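PDB 4P52: homoserine kinase from Cytophaga hutchinsonii, which probably catalyses the ATP-dependent phosphorylation of L-homoserine to O-phospho-L-homoserine, a step of threonine biosynthesis, as a member of the GHMP kinase family. Local coordinates for residues 72-75 with 76-80; 83-86 with 87-90; 176-179 with 180-183; 205-208 with 209-213. All blocks are in the same frame, centred on the assembly; numbering follows the deposited sequence.

Contact 1 (72-75 with 76-80); sequences TGDD and GRLPK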
loop_
_atom_site.group_PDB
_atom_site.type_symbol
_atom_site.label_atom_id
_atom_site.label_comp_id
_atom_site.label_asym_id
_atom_site.label_seq_id
_atom_site.Cartn_x
_atom_site.Cartn_y
_atom_site.Cartn_z
ATOM N N THR A 72 -32.494 1.884 -22.547
ATOM C CA THR A 72 -33.447 1.030 -21.844
ATOM C C THR A 72 -32.888 0.843 -20.449
ATOM O O THR A 72 -31.655 0.854 -20.285
ATOM C CB THR A 72 -33.486 -0.358 -22.527
ATOM O OG1 THR A 72 -33.818 -0.187 -23.905
ATOM C CG2 THR A 72 -34.489 -1.322 -21.880
ATOM N N GLY A 73 -33.777 0.653 -19.464
ATOM C CA GLY A 73 -33.392 0.312 -18.075
ATOM C C GLY A 73 -32.910 1.530 -17.310
ATOM O O GLY A 73 -32.154 1.426 -16.363
ATOM N N ASP A 74 -33.454 2.671 -17.694
ATOM C CA ASP A 74 -32.867 3.975 -17.550
ATOM C C ASP A 74 -33.757 4.885 -16.692
ATOM O O ASP A 74 -33.262 5.730 -15.922
ATOM C CB ASP A 74 -32.847 4.546 -18.979
ATOM C CG ASP A 74 -32.168 5.876 -19.071
ATOM O OD1 ASP A 74 -31.217 6.073 -18.284
ATOM O OD2 ASP A 74 -32.566 6.708 -19.926
ATOM N N ASP A 75 -35.074 4.701 -16.844
ATOM C CA ASP A 75 -36.090 5.668 -16.404
ATOM C C ASP A 75 -35.917 7.032 -17.071
ATOM O O ASP A 75 -36.086 8.067 -16.425
ATOM C CB ASP A 75 -36.121 5.805 -14.878
ATOM C CG ASP A 75 -37.238 5.003 -14.256
ATOM O OD1 ASP A 75 -38.417 5.414 -14.389
ATOM O OD2 ASP A 75 -36.935 3.957 -13.641
ATOM N N GLY A 76 -35.567 7.011 -18.358
ATOM C CA GLY A 76 -35.267 8.213 -19.139
ATOM C C GLY A 76 -34.304 9.187 -18.485
ATOM O O GLY A 76 -34.291 10.369 -18.834
ATOM N N ARG A 77 -33.492 8.698 -17.546
ATOM C CA ARG A 77 -32.609 9.566 -16.769
ATOM C C ARG A 77 -31.333 9.975 -17.516
ATOM O O ARG A 77 -30.737 11.004 -17.201
ATOM C CB ARG A 77 -32.266 8.924 -15.424
ATOM C CG ARG A 77 -33.424 8.852 -14.440
ATOM C CD ARG A 77 -32.988 8.201 -13.135
ATOM N NE ARG A 77 -31.838 8.894 -12.542
ATOM C CZ ARG A 77 -31.102 8.432 -11.529
ATOM N NH1 ARG A 77 -31.385 7.261 -10.971
ATOM N NH2 ARG A 77 -30.076 9.144 -11.071
ATOM N N LEU A 78 -30.920 9.174 -18.499
ATOM C CA LEU A 78 -29.653 9.407 -19.206
ATOM C C LEU A 78 -29.809 10.308 -20.424
ATOM O O LEU A 78 -30.840 10.243 -21.119
ATOM C CB LEU A 78 -29.032 8.087 -19.649
ATOM C CG LEU A 78 -28.382 7.201 -18.587
ATOM C CD1 LEU A 78 -28.029 5.854 -19.221
ATOM C CD2 LEU A 78 -27.179 7.865 -17.906
ATOM N N PRO A 79 -28.769 11.123 -20.708
ATOM C CA PRO A 79 -28.758 12.033 -21.882
ATOM C C PRO A 79 -28.895 11.317 -23.243
ATOM O O PRO A 79 -28.051 10.500 -23.615
ATOM C CB PRO A 79 -27.404 12.772 -21.773
ATOM C CG PRO A 79 -26.603 12.008 -20.758
ATOM C CD PRO A 79 -27.563 11.276 -19.863
ATOM N N LYS A 80 -29.957 11.635 -23.976
ATOM C CA LYS A 80 -30.164 11.087 -25.314
ATOM C C LYS A 80 -29.266 11.786 -26.362
ATOM O O LYS A 80 -29.003 11.231 -27.423
ATOM C CB LYS A 80 -31.661 11.156 -25.702
ATOM C CG LYS A 80 -32.606 10.194 -24.958
ATOM C CD LYS A 80 -32.745 8.837 -25.675
ATOM C CE LYS A 80 -34.027 8.061 -25.313
ATOM N NZ LYS A 80 -34.228 6.755 -26.045
#
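The carboxylate of Asp74 turns both oxygens to the backbone amide of Leu78, OD1 also lying against that leucine's side chain and OD2 beside Gly76 and Arg77. Both bonds from the amide are weak: Leu78 N is 3.1 Å from Asp74 OD1 along a bent path, and 3.3 Å from Asp74 OD2 with a straighter N-H (165°). CB, CG and CD1 of Leu78 all lie beside Asp74 OD1. On the other oxygen, Asp74 OD2 is 3.2 Å from Gly76 CA and equally near Arg77 N, to which it is not bonded, the angle being poor. What brings the carboxylate to the amide of Leu78 is chi1 of Asp74 (-176°), which sets CG opposite the backbone N and beside its own carbonyl carbon. The main chain makes a type I' beta turn from Asp74 to Arg77, with Asp75 and Gly76 both at positive phi. A weak bond of 3.4 Å from Arg77 N to Asp74 O closes the turn. Arg77 CG packs 3.4 Å from Asp75 O, and the rest of that chain leads outward. This surface turn follows strand 66-72, whose Thr72 pairs through its backbone with Leu108 and Lys110 of strand 103-110. Leu78 touches the same two residues, on the path to helix 86-98.

Contact 2 (83-86 with 87-90); sequences EKNT and VSIS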
loop_
_atom_site.group_PDB
_atom_site.type_symbol
_atom_site.label_atom_id
_atom_site.label_comp_id
_atom_site.label_asym_id
_atom_site.label_seq_id
_atom_site.Cartn_x
_atom_site.Cartn_y
_atom_site.Cartn_z
ATOM N N GLU A 83 -23.576 14.273 -27.744
ATOM C CA GLU A 83 -22.427 15.058 -27.276
ATOM C C GLU A 83 -22.474 15.217 -25.771
ATOM O O GLU A 83 -21.533 15.728 -25.178
ATOM C CB GLU A 83 -22.359 16.425 -27.961
ATOM C CG GLU A 83 -22.634 16.356 -29.458
ATOM C CD GLU A 83 -21.903 17.418 -30.252
ATOM O OE1 GLU A 83 -22.080 18.621 -29.947
ATOM O OE2 GLU A 83 -21.159 17.036 -31.191
ATOM N N LYS A 84 -23.578 14.766 -25.174
ATOM C CA LYS A 84 -23.767 14.772 -23.727
ATOM C C LYS A 84 -23.680 13.384 -23.093
ATOM O O LYS A 84 -23.641 13.285 -21.870
ATOM C CB LYS A 84 -25.115 15.395 -23.356
ATOM C CG LYS A 84 -25.144 16.918 -23.389
ATOM C CD LYS A 84 -26.517 17.451 -23.013
ATOM C CE LYS A 84 -26.583 18.952 -23.201
ATOM N NZ LYS A 84 -27.862 19.292 -23.883
ATOM N N ASN A 85 -23.670 12.325 -23.908
ATOM C CA ASN A 85 -23.691 10.956 -23.384
ATOM C C ASN A 85 -22.321 10.298 -23.387
ATOM O O ASN A 85 -21.570 10.371 -24.373
ATOM C CB ASN A 85 -24.705 10.073 -24.122
ATOM C CG ASN A 85 -24.897 8.711 -23.452
ATOM O OD1 ASN A 85 -23.942 7.956 -23.269
ATOM N ND2 ASN A 85 -26.138 8.390 -23.094
ATOM N N THR A 86 -22.021 9.633 -22.284
ATOM C CA THR A 86 -20.695 9.098 -22.066
ATOM C C THR A 86 -20.238 8.108 -23.156
ATOM O O THR A 86 -19.093 8.158 -23.612
ATOM C CB THR A 86 -20.543 8.519 -20.634
ATOM O OG1 THR A 86 -19.167 8.285 -20.384
ATOM C CG2 THR A 86 -21.308 7.212 -20.442
ATOM N N VAL A 87 -21.151 7.255 -23.603
ATOM C CA VAL A 87 -20.846 6.209 -24.561
ATOM C C VAL A 87 -20.568 6.794 -25.946
ATOM O O VAL A 87 -19.583 6.445 -26.588
ATOM C CB VAL A 87 -22.006 5.207 -24.645
ATOM C CG1 VAL A 87 -21.711 4.126 -25.670
ATOM C CG2 VAL A 87 -22.283 4.594 -23.283
ATOM N N SER A 88 -21.430 7.693 -26.401
ATOM C CA SER A 88 -21.241 8.325 -27.697
ATOM C C SER A 88 -20.001 9.234 -27.752
ATOM O O SER A 88 -19.315 9.288 -28.784
ATOM C CB SER A 88 -22.516 9.047 -28.149
ATOM O OG SER A 88 -23.145 9.698 -27.064
ATOM N N ILE A 89 -19.696 9.916 -26.642
ATOM C CA ILE A 89 -18.507 10.782 -26.582
ATOM C C ILE A 89 -17.266 9.919 -26.754
ATOM O O ILE A 89 -16.410 10.220 -27.578
ATOM C CB ILE A 89 -18.435 11.633 -25.281
ATOM C CG1 ILE A 89 -19.541 12.701 -25.267
ATOM C CG2 ILE A 89 -17.057 12.297 -25.114
ATOM C CD1 ILE A 89 -19.824 13.279 -23.885
ATOM N N SER A 90 -17.197 8.830 -25.996
ATOM C CA SER A 90 -16.086 7.878 -26.080
ATOM C C SER A 90 -15.827 7.339 -27.479
ATOM O O SER A 90 -14.674 7.313 -27.949
ATOM C CB SER A 90 -16.391 6.692 -25.193
ATOM O OG SER A 90 -16.658 7.151 -23.894
#
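Asn85 and Val87 meet where the chain enters helix 86-98, at the tightly packed side of the contact. With CG of Asn85 anti to the backbone N (chi1 -171°), its OD1 is placed to accept from Val87 N at 2.9 Å, the donor in the carbonyl plane, and the two side chains run side by side in the same direction. Ser88 OG fits against Asn85 CB at 3.4 Å and is hydrogen-bonded to Ala82 O. Asn85 is thus the N-cap of the helix, and the first regular turn follows at once: Ile89 N reaches Asn85 O at 3.0 Å, while Thr86 O is gripped twice by Ser90, through N at 3.1 Å and OG at 2.7 Å, from opposite faces of its plane. Beyond the cap, Asn85 ND2 donates to Pro79 O, and Thr86 OG1 bonds with Thr125 OG1 of helix 120-135. A leucine in place of Asn85 would probably leave Val87 N without its capping acceptor and Pro79 O without this donor. The outer side is looser. Here Glu83 and Lys84 are exposed, with CB directed away from the helix, and offer backbone to Ile89, whose CD1 lies 3.3 Å from Glu83 O.

Contact 3 (176-179 with 180-183); sequences VRSY and DPLD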
loop_
_atom_site.group_PDB
_atom_site.type_symbol
_atom_site.label_atom_id
_atom_site.label_comp_id
_atom_site.label_asym_id
_atom_site.label_seq_id
_atom_site.Cartn_x
_atom_site.Cartn_y
_atom_site.Cartn_z
ATOM N N VAL A 176 -4.566 1.306 -8.953
ATOM C CA VAL A 176 -4.311 2.540 -9.699
ATOM C C VAL A 176 -3.283 3.322 -8.906
ATOM O O VAL A 176 -3.602 4.003 -7.896
ATOM C CB VAL A 176 -5.567 3.390 -9.903
ATOM C CG1 VAL A 176 -5.229 4.626 -10.733
ATOM C CG2 VAL A 176 -6.642 2.563 -10.583
ATOM N N ARG A 177 -2.041 3.205 -9.358
ATOM C CA ARG A 177 -0.922 3.697 -8.608
ATOM C C ARG A 177 -0.806 5.224 -8.719
ATOM O O ARG A 177 -0.363 5.872 -7.778
ATOM C CB ARG A 177 0.330 3.005 -9.124
ATOM C CG ARG A 177 1.538 3.111 -8.226
ATOM C CD ARG A 177 2.631 3.762 -9.029
ATOM N NE ARG A 177 2.774 5.182 -8.716
ATOM C CZ ARG A 177 3.174 6.117 -9.577
ATOM N NH1 ARG A 177 3.424 5.815 -10.834
ATOM N NH2 ARG A 177 3.302 7.377 -9.179
ATOM N N SER A 178 -1.203 5.776 -9.866
ATOM C CA SER A 178 -1.234 7.214 -10.109
ATOM C C SER A 178 -2.271 7.546 -11.193
ATOM O O SER A 178 -2.515 6.720 -12.071
ATOM C CB SER A 178 0.162 7.692 -10.523
ATOM O OG SER A 178 0.159 9.030 -10.995
ATOM N N TYR A 179 -2.888 8.734 -11.118
ATOM C CA TYR A 179 -3.841 9.229 -12.150
ATOM C C TYR A 179 -3.110 10.022 -13.217
ATOM O O TYR A 179 -3.419 9.914 -14.399
ATOM C CB TYR A 179 -4.974 10.084 -11.558
ATOM C CG TYR A 179 -6.226 9.300 -11.186
ATOM C CD1 TYR A 179 -6.300 8.591 -9.968
ATOM C CD2 TYR A 179 -7.355 9.263 -12.038
ATOM C CE1 TYR A 179 -7.445 7.864 -9.615
ATOM C CE2 TYR A 179 -8.513 8.540 -11.684
ATOM C CZ TYR A 179 -8.555 7.840 -10.476
ATOM O OH TYR A 179 -9.680 7.113 -10.095
ATOM N N ASP A 180 -2.141 10.828 -12.809
ATOM C CA ASP A 180 -1.338 11.569 -13.767
ATOM C C ASP A 180 0.164 11.424 -13.444
ATOM O O ASP A 180 0.664 12.007 -12.471
ATOM C CB ASP A 180 -1.787 13.039 -13.843
ATOM C CG ASP A 180 -1.258 13.757 -15.084
ATOM O OD1 ASP A 180 -0.961 13.091 -16.098
ATOM O OD2 ASP A 180 -1.143 14.999 -15.050
ATOM N N PRO A 181 0.880 10.617 -14.253
ATOM C CA PRO A 181 0.321 9.900 -15.423
ATOM C C PRO A 181 -0.455 8.653 -14.993
ATOM O O PRO A 181 -0.282 8.179 -13.869
ATOM C CB PRO A 181 1.566 9.523 -16.224
ATOM C CG PRO A 181 2.660 9.413 -15.196
ATOM C CD PRO A 181 2.303 10.288 -14.019
ATOM N N LEU A 182 -1.302 8.130 -15.871
ATOM C CA LEU A 182 -2.176 7.015 -15.507
ATOM C C LEU A 182 -1.370 5.729 -15.395
ATOM O O LEU A 182 -0.804 5.242 -16.383
ATOM C CB LEU A 182 -3.306 6.884 -16.517
ATOM C CG LEU A 182 -4.523 6.015 -16.186
ATOM C CD1 LEU A 182 -4.988 6.162 -14.739
ATOM C CD2 LEU A 182 -5.645 6.343 -17.165
ATOM N N ASP A 183 -1.275 5.215 -14.177
ATOM C CA ASP A 183 -0.409 4.089 -13.893
ATOM C C ASP A 183 -1.209 2.979 -13.230
ATOM O O ASP A 183 -1.552 3.060 -12.062
ATOM C CB ASP A 183 0.763 4.521 -13.018
ATOM C CG ASP A 183 1.909 3.523 -13.040
ATOM O OD1 ASP A 183 1.824 2.491 -13.748
ATOM O OD2 ASP A 183 2.912 3.765 -12.350
#
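Arg177 and Asp183 both set CG opposite the backbone N (chi1 -164° and -162°), and bends at chi2 and chi3 then fold the arginine across Ser178 to meet the aspartate. Arg177 NH1 forms a salt bridge with Asp183 OD2 at 2.6 Å, using the anti lone pair of that oxygen. OD2 lies close to the guanidinium plane, at its edge; the carboxylate plane is turned 83° from it, and NH1 meets OD2 alone of the two oxygens. Ser178 CB lies over one face, offset toward its rim. The backbone carries a classic beta bulge, in which Arg177 and Ser178 together face Asp183 across the antiparallel junction of strands 173-178 and 183-187: Arg177 N donates to Asp183 O at 2.8 Å, and Asp183 N to Ser178 O at 2.9 Å. In the connecting turn, with its cis Pro181, Ser178 OG donates to Pro181 O at 3.0 Å. The second subunit meets the ion pair, its Arg246 bridging to Asp183 OD2 and its Asn228 accepting from Arg177 NE. Replacing Arg177 by a leucine would probably leave the Asp183 carboxylate without its ion partner in this chain and Asn228 of the second subunit without this donor. Leu182 CD1 packs loosely on Val176 CG1.

Contact 4 (205-208 with 209-213); sequences QTKD and ARNIL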
loop_
_atom_site.group_PDB
_atom_site.type_symbol
_atom_site.label_atom_id
_atom_site.label_comp_id
_atom_site.label_asym_id
_atom_site.label_seq_id
_atom_site.Cartn_x
_atom_site.Cartn_y
_atom_site.Cartn_z
ATOM N N GLN A 205 -27.109 10.047 -3.384
ATOM C CA GLN A 205 -26.403 10.804 -4.416
ATOM C C GLN A 205 -24.864 10.620 -4.381
ATOM O O GLN A 205 -24.264 10.514 -3.294
ATOM C CB GLN A 205 -26.777 12.285 -4.314
ATOM C CG GLN A 205 -28.245 12.575 -4.571
ATOM C CD GLN A 205 -28.787 11.930 -5.845
ATOM O OE1 GLN A 205 -29.678 11.073 -5.797
ATOM N NE2 GLN A 205 -28.250 12.338 -6.990
ATOM N N THR A 206 -24.233 10.565 -5.562
ATOM C CA THR A 206 -22.754 10.564 -5.667
ATOM C C THR A 206 -22.223 11.915 -5.181
ATOM O O THR A 206 -21.203 11.978 -4.471
ATOM C CB THR A 206 -22.255 10.260 -7.103
ATOM O OG1 THR A 206 -22.748 8.979 -7.506
ATOM C CG2 THR A 206 -20.715 10.230 -7.169
ATOM N N LYS A 207 -22.963 12.967 -5.550
ATOM C CA LYS A 207 -22.722 14.351 -5.161
ATOM C C LYS A 207 -22.514 14.522 -3.640
ATOM O O LYS A 207 -21.553 15.172 -3.211
ATOM C CB LYS A 207 -23.886 15.225 -5.659
ATOM C CG LYS A 207 -23.669 16.723 -5.516
ATOM C CD LYS A 207 -24.991 17.480 -5.572
ATOM C CE LYS A 207 -24.782 18.985 -5.428
ATOM N NZ LYS A 207 -24.332 19.387 -4.061
ATOM N N ASP A 208 -23.416 13.943 -2.838
ATOM C CA ASP A 208 -23.379 14.095 -1.374
ATOM C C ASP A 208 -22.332 13.192 -0.747
ATOM O O ASP A 208 -21.771 13.530 0.296
ATOM C CB ASP A 208 -24.750 13.812 -0.771
ATOM C CG ASP A 208 -25.829 14.706 -1.355
ATOM O OD1 ASP A 208 -25.544 15.929 -1.562
ATOM O OD2 ASP A 208 -26.947 14.179 -1.606
ATOM N N ALA A 209 -22.069 12.056 -1.400
ATOM C CA ALA A 209 -20.969 11.158 -1.027
ATOM C C ALA A 209 -19.561 11.725 -1.285
ATOM O O ALA A 209 -18.612 11.231 -0.687
ATOM C CB ALA A 209 -21.135 9.784 -1.684
ATOM N N ARG A 210 -19.431 12.722 -2.177
ATOM C CA ARG A 210 -18.155 13.420 -2.436
ATOM C C ARG A 210 -17.944 14.555 -1.468
ATOM O O ARG A 210 -16.890 14.637 -0.816
ATOM C CB ARG A 210 -18.074 13.988 -3.857
ATOM C CG ARG A 210 -17.619 13.007 -4.937
ATOM C CD ARG A 210 -17.318 13.716 -6.258
ATOM N NE ARG A 210 -18.133 14.928 -6.447
ATOM C CZ ARG A 210 -19.295 14.982 -7.105
ATOM N NH1 ARG A 210 -19.810 13.892 -7.665
ATOM N NH2 ARG A 210 -19.949 16.137 -7.206
ATOM N N ASN A 211 -18.949 15.423 -1.390
ATOM C CA ASN A 211 -18.959 16.575 -0.489
ATOM C C ASN A 211 -18.753 16.254 0.965
ATOM O O ASN A 211 -18.250 17.081 1.730
ATOM C CB ASN A 211 -20.271 17.354 -0.619
ATOM C CG ASN A 211 -20.406 18.035 -1.963
ATOM O OD1 ASN A 211 -21.325 17.745 -2.730
ATOM N ND2 ASN A 211 -19.466 18.930 -2.269
ATOM N N ILE A 212 -19.141 15.062 1.367
ATOM C CA ILE A 212 -19.084 14.747 2.779
ATOM C C ILE A 212 -17.684 14.283 3.235
ATOM O O ILE A 212 -17.397 14.292 4.415
ATOM C CB ILE A 212 -20.179 13.751 3.145
ATOM C CG1 ILE A 212 -20.478 13.807 4.634
ATOM C CG2 ILE A 212 -19.787 12.371 2.659
ATOM C CD1 ILE A 212 -21.629 12.920 5.055
ATOM N N LEU A 213 -16.827 13.895 2.295
ATOM C CA LEU A 213 -15.433 13.558 2.629
ATOM C C LEU A 213 -14.713 14.731 3.268
ATOM O O LEU A 213 -14.976 15.863 2.884
ATOM C CB LEU A 213 -14.649 13.127 1.399
ATOM C CG LEU A 213 -15.254 12.018 0.551
ATOM C CD1 LEU A 213 -14.498 11.939 -0.761
ATOM C CD2 LEU A 213 -15.298 10.684 1.280
#
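The backbone forms a short helix starting after Gln205, in which Ala209 N reaches Gln205 O at 3.3 Å and Asn211 N reaches Lys207 O at 3.2 Å, the latter almost straight (174°), while Arg210 N is shared between weak bonds to Thr206 O (3.0 Å) and Lys207 O (3.4 Å). The side chain of Arg210 bends at chi3 (-30°), which folds its guanidinium back along the helix over the preceding turn. One face of that group then rests on Lys207 CA, with Arg210 CZ 4.0 Å away, while Thr206 CG2 approaches Arg210 NH1 obliquely at 3.8 Å. Gln205 takes the N-cap position of this helix, 206-211, which links strand 194-200 to strand 216-218. The lysine crosses the arginine at about a right angle, and their charged ends stay apart, Lys207 NZ being 6.3 Å from Arg210 NH2. On the buried side Ala209 CB packs 3.5 Å from Thr206 O, and Ala209 O accepts from Arg257 of helix 253-257. Ile212 and Leu213 both lean on that arginine, and Leu213 also packs on Leu219 of the second subunit.

How the contacts relate
Contacts 1 and 2 are successive parts of one connection, between strand 66-72 and helix 86-98; their centres are 13 Å apart, and they touch directly, Pro79 CG packing 3.4 Å from Lys84 O. Contact 4 comes within about 5 Å of contact 1 at the nearest atoms, without touching. Contact 3 is remote from contact 1, with centres about 32 Å apart, and like contact 4 it reaches the second subunit. None of the four is established as part of the active site. Contact 2 packs against helix 120-135, which follows a glycine-rich loop that probably binds ATP phosphates, as in other GHMP kinases.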